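Local coordinates for 4-hydroxyphenylpyruvate dioxygenase (Pseudomonas putida, PDB 5HMQ) that converts 3-dehydroshikimate to protocatechuate with a divalent metal ion, as a homodimer whose subunits fuse a TIM-barrel dehydratase to a dioxygenase-like domain, at the interface of chains A and B. Coordinates in Å, arbitrary orientation; residue numbers count along the deposited sequence, not the author numbering. Chains: chain A/B, 4-hydroxyphenylpyruvate dioxygenase.

The interface of chains A and B. Residues chain A 39-40; chain B 352, 389, 394-395, 404, 408.
A:Tyr40 has CG anti to its carbonyl carbon (chi1 -73°) and A:Leu39 has CG anti to the backbone N (chi1 -168°), and these torsions send two neighbouring side chains of helix 35-40 across the dimer interface, where both pack on B:Pro395. The helix belongs to the TIM barrel of one subunit, and the residues that receive it lie in the first dioxygenase-like module of the other, so the homodimer joins unlike domains; the two-fold axis repeats the contact.

B:Pro395 suits the centre because its ring is rigid and apolar. Its CG sits over one face of the A:Tyr40 ring, toward the rim, 4.0 Å from the centroid in a CH-pi contact. On the A:Leu39 side, CD1 of the leucine fork lies against the B:Gly394 backbone, 3.5 Å from its O, while CD2 is 4.1 Å from CA of B:Phe352. Without a side chain, B:Gly394 lets the backbone O of A:Leu39 come to 3.5 Å from its CA, and its backbone has a positive phi, which glycine adopts readily.

B:Arg404 runs extended from CG to NE and meets the tyrosine at about a right angle, the edge of its guanidinium toward CD2, with NE 3.7 Å away. B:Phe389 adds an apolar contact from CZ to the same CD2. A tyrosine combines a packing face with a polar end: the phenolic OH of A:Tyr40 donates a hydrogen bond of 2.8 Å to the backbone O of B:Gly408, the donor lying 27° off the carbonyl plane.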
loop_
_atom_site.group_PDB
_atom_site.type_symbol
_atom_site.label_atom_id
_atom_site.label_comp_id
_atom_site.label_asym_id
_atom_site.label_seq_id
_atom_site.Cartn_x
_atom_site.Cartn_y
_atom_site.Cartn_z
ATOM N N LEU A 39 -14.428 -18.734 7.721
ATOM C CA LEU A 39 -15.180 -18.214 8.856
ATOM C C LEU A 39 -15.844 -16.883 8.518
ATOM O O LEU A 39 -16.952 -16.594 8.988
ATOM C CB LEU A 39 -14.239 -18.073 10.052
ATOM C CG LEU A 39 -14.801 -17.822 11.446
ATOM C CD1 LEU A 39 -15.687 -18.985 11.865
ATOM C CD2 LEU A 39 -13.651 -17.649 12.423
ATOM N N TYR A 40 -15.190 -16.065 7.696
ATOM C CA TYR A 40 -15.717 -14.763 7.308
ATOM C C TYR A 40 -16.558 -14.809 6.039
ATOM O O TYR A 40 -17.174 -13.797 5.686
ATOM C CB TYR A 40 -14.568 -13.768 7.117
ATOM C CG TYR A 40 -13.937 -13.312 8.411
ATOM C CD1 TYR A 40 -13.090 -14.149 9.123
ATOM C CD2 TYR A 40 -14.181 -12.042 8.918
ATOM C CE1 TYR A 40 -12.510 -13.743 10.302
ATOM C CE2 TYR A 40 -13.602 -11.625 10.100
ATOM C CZ TYR A 40 -12.767 -12.481 10.786
ATOM O OH TYR A 40 -12.185 -12.079 11.964
ATOM N N PHE B 352 -12.287 -17.601 16.514
ATOM C CA PHE B 352 -12.005 -16.301 15.919
ATOM C C PHE B 352 -10.831 -15.627 16.616
ATOM O O PHE B 352 -9.894 -15.156 15.963
ATOM C CB PHE B 352 -13.266 -15.436 15.975
ATOM C CG PHE B 352 -12.998 -13.966 16.077
ATOM C CD1 PHE B 352 -12.616 -13.236 14.965
ATOM C CD2 PHE B 352 -13.156 -13.306 17.285
ATOM C CE1 PHE B 352 -12.377 -11.877 15.063
ATOM C CE2 PHE B 352 -12.920 -11.949 17.389
ATOM C CZ PHE B 352 -12.531 -11.235 16.277
ATOM N N PHE B 389 -22.476 -9.606 10.997
ATOM C CA PHE B 389 -22.608 -10.983 11.459
ATOM C C PHE B 389 -23.655 -10.986 12.560
ATOM O O PHE B 389 -23.437 -10.397 13.624
ATOM C CB PHE B 389 -21.283 -11.542 11.979
ATOM C CG PHE B 389 -20.211 -11.648 10.936
ATOM C CD1 PHE B 389 -20.256 -12.637 9.969
ATOM C CD2 PHE B 389 -19.145 -10.764 10.938
ATOM C CE1 PHE B 389 -19.260 -12.736 9.015
ATOM C CE2 PHE B 389 -18.146 -10.858 9.989
ATOM C CZ PHE B 389 -18.204 -11.846 9.026
ATOM N N GLY B 394 -20.458 -17.127 12.155
ATOM C CA GLY B 394 -19.128 -16.830 11.675
ATOM C C GLY B 394 -18.146 -16.528 12.785
ATOM O O GLY B 394 -18.042 -17.264 13.771
ATOM N N PRO B 395 -17.402 -15.425 12.648
ATOM C CA PRO B 395 -16.440 -15.051 13.693
ATOM C C PRO B 395 -17.080 -14.424 14.919
ATOM O O PRO B 395 -16.379 -14.200 15.915
ATOM C CB PRO B 395 -15.535 -14.045 12.977
ATOM C CG PRO B 395 -16.453 -13.379 12.007
ATOM C CD PRO B 395 -17.415 -14.454 11.539
ATOM N N ARG B 404 -17.958 -5.977 10.854
ATOM C CA ARG B 404 -16.556 -6.258 10.577
ATOM C C ARG B 404 -15.824 -4.955 10.268
ATOM O O ARG B 404 -16.265 -4.168 9.425
ATOM C CB ARG B 404 -16.438 -7.241 9.410
ATOM C CG ARG B 404 -15.020 -7.719 9.074
ATOM C CD ARG B 404 -14.915 -8.163 7.617
ATOM N NE ARG B 404 -13.621 -8.767 7.293
ATOM C CZ ARG B 404 -12.571 -8.129 6.788
ATOM N NH1 ARG B 404 -12.630 -6.830 6.533
ATOM N NH2 ARG B 404 -11.454 -8.804 6.537
ATOM N N GLY B 408 -9.395 -7.638 10.441
ATOM C CA GLY B 408 -10.222 -8.770 10.801
ATOM C C GLY B 408 -11.080 -8.565 12.029
ATOM O O GLY B 408 -12.000 -9.352 12.273
#